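Local structure of intracellular serine protease (Bacillus licheniformis, 4ZOQ) at residues L23-K28 with I94-P99; N118-M123 with Q156-Y161. The protein probably acts as a subtilisin-like serine endopeptidase of the S8 family, a lanthipeptide protease that cuts peptide bonds in a sequence-specific way. One frame throughout, in Å; residues are numbered along the deposited sequence.

Contact 1 (L23-K28 with I94-P99); sequences LWFAAK and INIIAP
Ala-26 and Ile-96 bring their CA atoms to 6.7 Å where the first turn of helix 24-30 meets the last turn of helix 86-97. In the subtilisin fold the second of these is the helix that starts at the histidine of the catalytic triad, here predicted to be His-86, so the contact lies at its far end, where short helix 24-30 packs against it. The example illustrates how one branched residue can carry nearly all of a contact between two helix ends: no hydrogen bond crosses between 23-28 and 94-99, and every close touch is made by Ile-96. Its two branches part company. With CG1 anti to the backbone N (chi1 -165°), CG1 heads for Ala-26, whose CB it meets at 3.6 Å, and also lies 4.1 Å from CD2 of Leu-23, while CG2 turns to the aromatic ring of Phe-25. Leu-23 stands at the N-cap position and accepts the backbone N-H of Ala-27 through its O, a bond of 3.0 Å from N to O. Phe-25 has its CG between the backbone N and the carbonyl carbon (chi1 73°), which brings the ring alongside its own helix: CB of Ala-26 sits 4.1 Å above one face, toward the rim. Around this apolar cluster, Trp-11 packs on Ile-96 and Tyr-33 on Leu-23. Phe-25 and Ile-97 both touch Gln-281 of helix 275-297, the helix whose beginning holds the predicted catalytic Ser-276. The carbonyl of Ile-96 is not left to the apolar surroundings, because its O is hydrogen-bonded by the hydroxyl of Tyr-36. On the ring itself, CE2 of Phe-25 approaches CG2 of Ile-96 obliquely, at 4.0 Å.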
loop_
_atom_site.group_PDB
_atom_site.type_symbol
_atom_site.label_atom_id
_atom_site.label_comp_id
_atom_site.label_asym_id
_atom_site.label_seq_id
_atom_site.Cartn_x
_atom_site.Cartn_y
_atom_site.Cartn_z
ATOM N N LEU B 23 14.496 -7.797 -13.325
ATOM C CA LEU B 23 13.723 -8.473 -12.302
ATOM C C LEU B 23 14.653 -9.068 -11.237
ATOM O O LEU B 23 14.280 -10.014 -10.530
ATOM C CB LEU B 23 12.852 -9.558 -12.932
ATOM C CG LEU B 23 11.531 -9.087 -13.573
ATOM C CD1 LEU B 23 11.005 -10.106 -14.579
ATOM C CD2 LEU B 23 10.480 -8.842 -12.512
ATOM N N TRP B 24 15.865 -8.507 -11.145
ATOM C CA TRP B 24 16.861 -8.904 -10.147
ATOM C C TRP B 24 16.255 -8.911 -8.757
ATOM O O TRP B 24 16.545 -9.829 -7.968
ATOM C CB TRP B 24 18.091 -7.981 -10.164
ATOM C CG TRP B 24 17.768 -6.537 -9.894
ATOM C CD1 TRP B 24 17.507 -5.557 -10.821
ATOM C CD2 TRP B 24 17.649 -5.912 -8.605
ATOM N NE1 TRP B 24 17.263 -4.357 -10.182
ATOM C CE2 TRP B 24 17.326 -4.553 -8.825
ATOM C CE3 TRP B 24 17.790 -6.372 -7.287
ATOM C CZ2 TRP B 24 17.140 -3.651 -7.779
ATOM C CZ3 TRP B 24 17.570 -5.486 -6.245
ATOM C CH2 TRP B 24 17.259 -4.130 -6.497
ATOM N N PHE B 25 15.406 -7.917 -8.465
ATOM C CA PHE B 25 14.730 -7.844 -7.159
ATOM C C PHE B 25 13.816 -9.074 -6.949
ATOM O O PHE B 25 13.711 -9.594 -5.837
ATOM C CB PHE B 25 13.926 -6.538 -7.002
ATOM C CG PHE B 25 12.659 -6.494 -7.823
ATOM C CD1 PHE B 25 12.683 -6.068 -9.142
ATOM C CD2 PHE B 25 11.447 -6.928 -7.284
ATOM C CE1 PHE B 25 11.520 -6.068 -9.902
ATOM C CE2 PHE B 25 10.287 -6.926 -8.041
ATOM C CZ PHE B 25 10.326 -6.506 -9.345
ATOM N N ALA B 26 13.161 -9.539 -8.010
ATOM C CA ALA B 26 12.224 -10.673 -7.878
ATOM C C ALA B 26 12.995 -11.976 -7.694
ATOM O O ALA B 26 12.633 -12.804 -6.855
ATOM C CB ALA B 26 11.287 -10.766 -9.083
ATOM N N ALA B 27 14.083 -12.128 -8.447
ATOM C CA ALA B 27 14.964 -13.287 -8.296
ATOM C C ALA B 27 15.539 -13.326 -6.879
ATOM O O ALA B 27 15.663 -14.395 -6.289
ATOM C CB ALA B 27 16.086 -13.271 -9.331
ATOM N N LYS B 28 15.874 -12.155 -6.337
ATOM C CA LYS B 28 16.369 -12.087 -4.967
ATOM C C LYS B 28 15.306 -12.545 -3.967
ATOM O O LYS B 28 15.538 -13.440 -3.167
ATOM C CB LYS B 28 16.836 -10.669 -4.651
ATOM C CG LYS B 28 17.479 -10.543 -3.314
ATOM C CD LYS B 28 17.987 -9.135 -3.010
ATOM C CE LYS B 28 18.863 -9.169 -1.737
ATOM N NZ LYS B 28 20.300 -9.462 -2.031
ATOM N N ILE B 94 3.154 -7.283 -5.927
ATOM C CA ILE B 94 2.497 -8.342 -5.189
ATOM C C ILE B 94 2.526 -9.611 -6.024
ATOM O O ILE B 94 2.816 -10.702 -5.524
ATOM C CB ILE B 94 1.014 -8.040 -4.888
ATOM C CG1 ILE B 94 0.833 -6.851 -3.952
ATOM C CG2 ILE B 94 0.302 -9.289 -4.348
ATOM C CD1 ILE B 94 -0.509 -6.206 -4.152
ATOM N N ASN B 95 2.179 -9.464 -7.303
ATOM C CA ASN B 95 2.037 -10.629 -8.170
ATOM C C ASN B 95 3.329 -11.416 -8.425
ATOM O O ASN B 95 3.316 -12.643 -8.402
ATOM C CB ASN B 95 1.447 -10.212 -9.511
ATOM C CG ASN B 95 1.217 -11.386 -10.419
ATOM O OD1 ASN B 95 0.376 -12.236 -10.145
ATOM N ND2 ASN B 95 1.999 -11.472 -11.481
ATOM N N ILE B 96 4.440 -10.718 -8.665
ATOM C CA ILE B 96 5.679 -11.397 -9.044
ATOM C C ILE B 96 6.179 -12.301 -7.905
ATOM O O ILE B 96 6.771 -13.342 -8.167
ATOM C CB ILE B 96 6.779 -10.391 -9.476
ATOM C CG1 ILE B 96 7.893 -11.115 -10.210
ATOM C CG2 ILE B 96 7.314 -9.565 -8.310
ATOM C CD1 ILE B 96 7.473 -11.768 -11.519
ATOM N N ILE B 97 5.860 -11.942 -6.659
ATOM C CA ILE B 97 6.203 -12.753 -5.491
ATOM C C ILE B 97 5.148 -13.829 -5.176
ATOM O O ILE B 97 5.487 -14.987 -4.865
ATOM C CB ILE B 97 6.387 -11.835 -4.237
ATOM C CG1 ILE B 97 7.746 -11.137 -4.322
ATOM C CG2 ILE B 97 6.298 -12.638 -2.956
ATOM C CD1 ILE B 97 7.834 -9.884 -3.581
ATOM N N ALA B 98 3.883 -13.474 -5.365
ATOM C CA ALA B 98 2.769 -14.357 -5.059
ATOM C C ALA B 98 1.792 -14.363 -6.216
ATOM O O ALA B 98 0.763 -13.681 -6.166
ATOM C CB ALA B 98 2.074 -13.915 -3.805
ATOM N N PRO B 99 2.124 -15.105 -7.273
ATOM C CA PRO B 99 1.358 -14.974 -8.516
ATOM C C PRO B 99 -0.075 -15.481 -8.439
ATOM O O PRO B 99 -0.880 -15.067 -9.256
ATOM C CB PRO B 99 2.193 -15.781 -9.539
ATOM C CG PRO B 99 3.206 -16.540 -8.754
ATOM C CD PRO B 99 3.395 -15.829 -7.454
#

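Contact 2 (N118-M123 with Q156-Y161); sequences NIMKAM and QRAANY
Met-123 points its side chain at Ala-158, and Met-120 adds its CB from the flank, across two nearly parallel helices with local axes 9.5 Å apart and only 15° between their directions. Along the second helix, Gln-156 turns its side chain from the contact and donates from NE2 to OD1 of Asn-160 at 3.0 Å, reaching that oxygen from above the carbonyl plane; the same NE2 also meets O of Lys-197. Arg-157 leads away to backbone oxygens of Leu-35 and Ile-61 in the neighbouring subunit. Ala-158 then supplies the small surface against which the methionines pack: its CB lies 4.3 Å from CB of Met-120 and 4.1 Å from SD of Met-123. With the chain folded back about the CG-SD bond (chi3 69°), Met-123 lays its CE methyl over the backbone between Ala-158 and Ala-159, 3.9 Å from N of Ala-159. Tyr-161, a turn later, sends its hydroxyl to OD1 of Asn-128, tying the two helices by a polar link. Since Ile-119, Ala-122 and Met-123 rest on Ile-50 of strand 46-51, the pair is typical of neighbouring crossover helices on one face of the parallel sheet in the subtilisin-like alpha/beta fold.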
loop_
_atom_site.group_PDB
_atom_site.type_symbol
_atom_site.label_atom_id
_atom_site.label_comp_id
_atom_site.label_asym_id
_atom_site.label_seq_id
_atom_site.Cartn_x
_atom_site.Cartn_y
_atom_site.Cartn_z
ATOM N N ASN B 118 -11.107 8.711 1.583
ATOM C CA ASN B 118 -11.347 7.508 0.788
ATOM C C ASN B 118 -10.400 6.354 1.114
ATOM O O ASN B 118 -10.763 5.190 0.910
ATOM C CB ASN B 118 -11.335 7.823 -0.701
ATOM C CG ASN B 118 -12.639 8.425 -1.156
ATOM O OD1 ASN B 118 -13.676 8.219 -0.515
ATOM N ND2 ASN B 118 -12.607 9.175 -2.252
ATOM N N ILE B 119 -9.202 6.662 1.614
ATOM C CA ILE B 119 -8.278 5.602 1.967
ATOM C C ILE B 119 -8.842 4.842 3.163
ATOM O O ILE B 119 -8.840 3.597 3.196
ATOM C CB ILE B 119 -6.861 6.132 2.276
ATOM C CG1 ILE B 119 -6.291 6.833 1.050
ATOM C CG2 ILE B 119 -5.950 4.978 2.727
ATOM C CD1 ILE B 119 -4.990 7.513 1.289
ATOM N N MET B 120 -9.332 5.602 4.139
ATOM C CA MET B 120 -9.939 5.019 5.335
ATOM C C MET B 120 -11.161 4.176 4.971
ATOM O O MET B 120 -11.323 3.057 5.467
ATOM C CB MET B 120 -10.356 6.111 6.324
ATOM C CG MET B 120 -9.236 6.999 6.759
ATOM S SD MET B 120 -9.689 8.089 8.137
ATOM C CE MET B 120 -8.738 9.544 7.680
ATOM N N LYS B 121 -11.994 4.701 4.077
ATOM C CA LYS B 121 -13.197 3.984 3.694
ATOM C C LYS B 121 -12.819 2.681 3.005
ATOM O O LYS B 121 -13.415 1.636 3.273
ATOM C CB LYS B 121 -14.072 4.830 2.792
ATOM C CG LYS B 121 -15.431 4.218 2.527
ATOM C CD LYS B 121 -16.183 5.090 1.542
ATOM C CE LYS B 121 -17.028 6.123 2.256
ATOM N NZ LYS B 121 -17.653 7.075 1.319
ATOM N N ALA B 122 -11.818 2.751 2.133
ATOM C CA ALA B 122 -11.331 1.559 1.456
ATOM C C ALA B 122 -10.730 0.571 2.460
ATOM O O ALA B 122 -10.943 -0.645 2.358
ATOM C CB ALA B 122 -10.303 1.921 0.391
ATOM N N MET B 123 -10.040 1.082 3.466
ATOM C CA MET B 123 -9.464 0.189 4.456
ATOM C C MET B 123 -10.573 -0.601 5.116
ATOM O O MET B 123 -10.517 -1.834 5.209
ATOM C CB MET B 123 -8.671 0.966 5.519
ATOM C CG MET B 123 -7.336 1.530 5.020
ATOM S SD MET B 123 -6.502 2.585 6.242
ATOM C CE MET B 123 -6.009 1.410 7.519
ATOM N N GLN B 156 -6.260 6.473 12.630
ATOM C CA GLN B 156 -5.839 5.490 13.610
ATOM C C GLN B 156 -6.976 4.510 13.919
ATOM O O GLN B 156 -6.737 3.331 14.198
ATOM C CB GLN B 156 -5.345 6.202 14.882
ATOM C CG GLN B 156 -4.692 5.307 15.899
ATOM C CD GLN B 156 -3.471 4.556 15.337
ATOM O OE1 GLN B 156 -2.413 5.148 15.078
ATOM N NE2 GLN B 156 -3.621 3.250 15.154
ATOM N N ARG B 157 -8.216 4.976 13.821
ATOM C CA ARG B 157 -9.339 4.097 14.109
ATOM C C ARG B 157 -9.491 3.080 13.004
ATOM O O ARG B 157 -9.741 1.911 13.269
ATOM C CB ARG B 157 -10.631 4.901 14.242
ATOM C CG ARG B 157 -10.781 5.692 15.511
ATOM C CD ARG B 157 -12.145 6.376 15.529
ATOM N NE ARG B 157 -12.317 7.227 16.699
ATOM C CZ ARG B 157 -13.426 7.910 16.977
ATOM N NH1 ARG B 157 -14.461 7.875 16.148
ATOM N NH2 ARG B 157 -13.490 8.642 18.083
ATOM N N ALA B 158 -9.253 3.510 11.771
ATOM C CA ALA B 158 -9.247 2.601 10.632
ATOM C C ALA B 158 -8.190 1.517 10.816
ATOM O O ALA B 158 -8.453 0.319 10.602
ATOM C CB ALA B 158 -9.003 3.371 9.342
ATOM N N ALA B 159 -7.012 1.930 11.264
ATOM C CA ALA B 159 -5.924 0.993 11.468
ATOM C C ALA B 159 -6.250 0.029 12.595
ATOM O O ALA B 159 -5.950 -1.179 12.517
ATOM C CB ALA B 159 -4.619 1.741 11.752
ATOM N N ASN B 160 -6.874 0.559 13.643
ATOM C CA ASN B 160 -7.321 -0.277 14.749
ATOM C C ASN B 160 -8.336 -1.330 14.272
ATOM O O ASN B 160 -8.308 -2.501 14.678
ATOM C CB ASN B 160 -7.940 0.610 15.838
ATOM C CG ASN B 160 -6.888 1.480 16.581
ATOM O OD1 ASN B 160 -5.678 1.412 16.319
ATOM N ND2 ASN B 160 -7.359 2.286 17.511
ATOM N N TYR B 161 -9.213 -0.920 13.371
ATOM C CA TYR B 161 -10.249 -1.820 12.885
ATOM C C TYR B 161 -9.665 -2.997 12.091
ATOM O O TYR B 161 -10.064 -4.144 12.291
ATOM C CB TYR B 161 -11.253 -1.039 12.047
ATOM C CG TYR B 161 -12.451 -1.827 11.622
ATOM C CD1 TYR B 161 -13.419 -2.219 12.545
ATOM C CD2 TYR B 161 -12.641 -2.148 10.284
ATOM C CE1 TYR B 161 -14.550 -2.935 12.134
ATOM C CE2 TYR B 161 -13.744 -2.848 9.865
ATOM C CZ TYR B 161 -14.701 -3.244 10.784
ATOM O OH TYR B 161 -15.792 -3.942 10.314
#

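Contact 1 and contact 2 lie on opposite sides of the chain's centre, with centres 28 Å apart and nearest atoms about 13 Å apart, so neither touches the other. They follow in series: 94-99 closes contact 1, strand 102-110 runs through the central sheet, and helix 116-128 opens contact 2. As in other subtilisins, helices 86-97 and 275-297 probably pack on one face of that sheet and helices 116-128 and 146-164 on the other. The predicted triad of Asp-51, His-86 and Ser-276 draws on the sheet and the first of these layers, while the second layer also meets the neighbouring subunit.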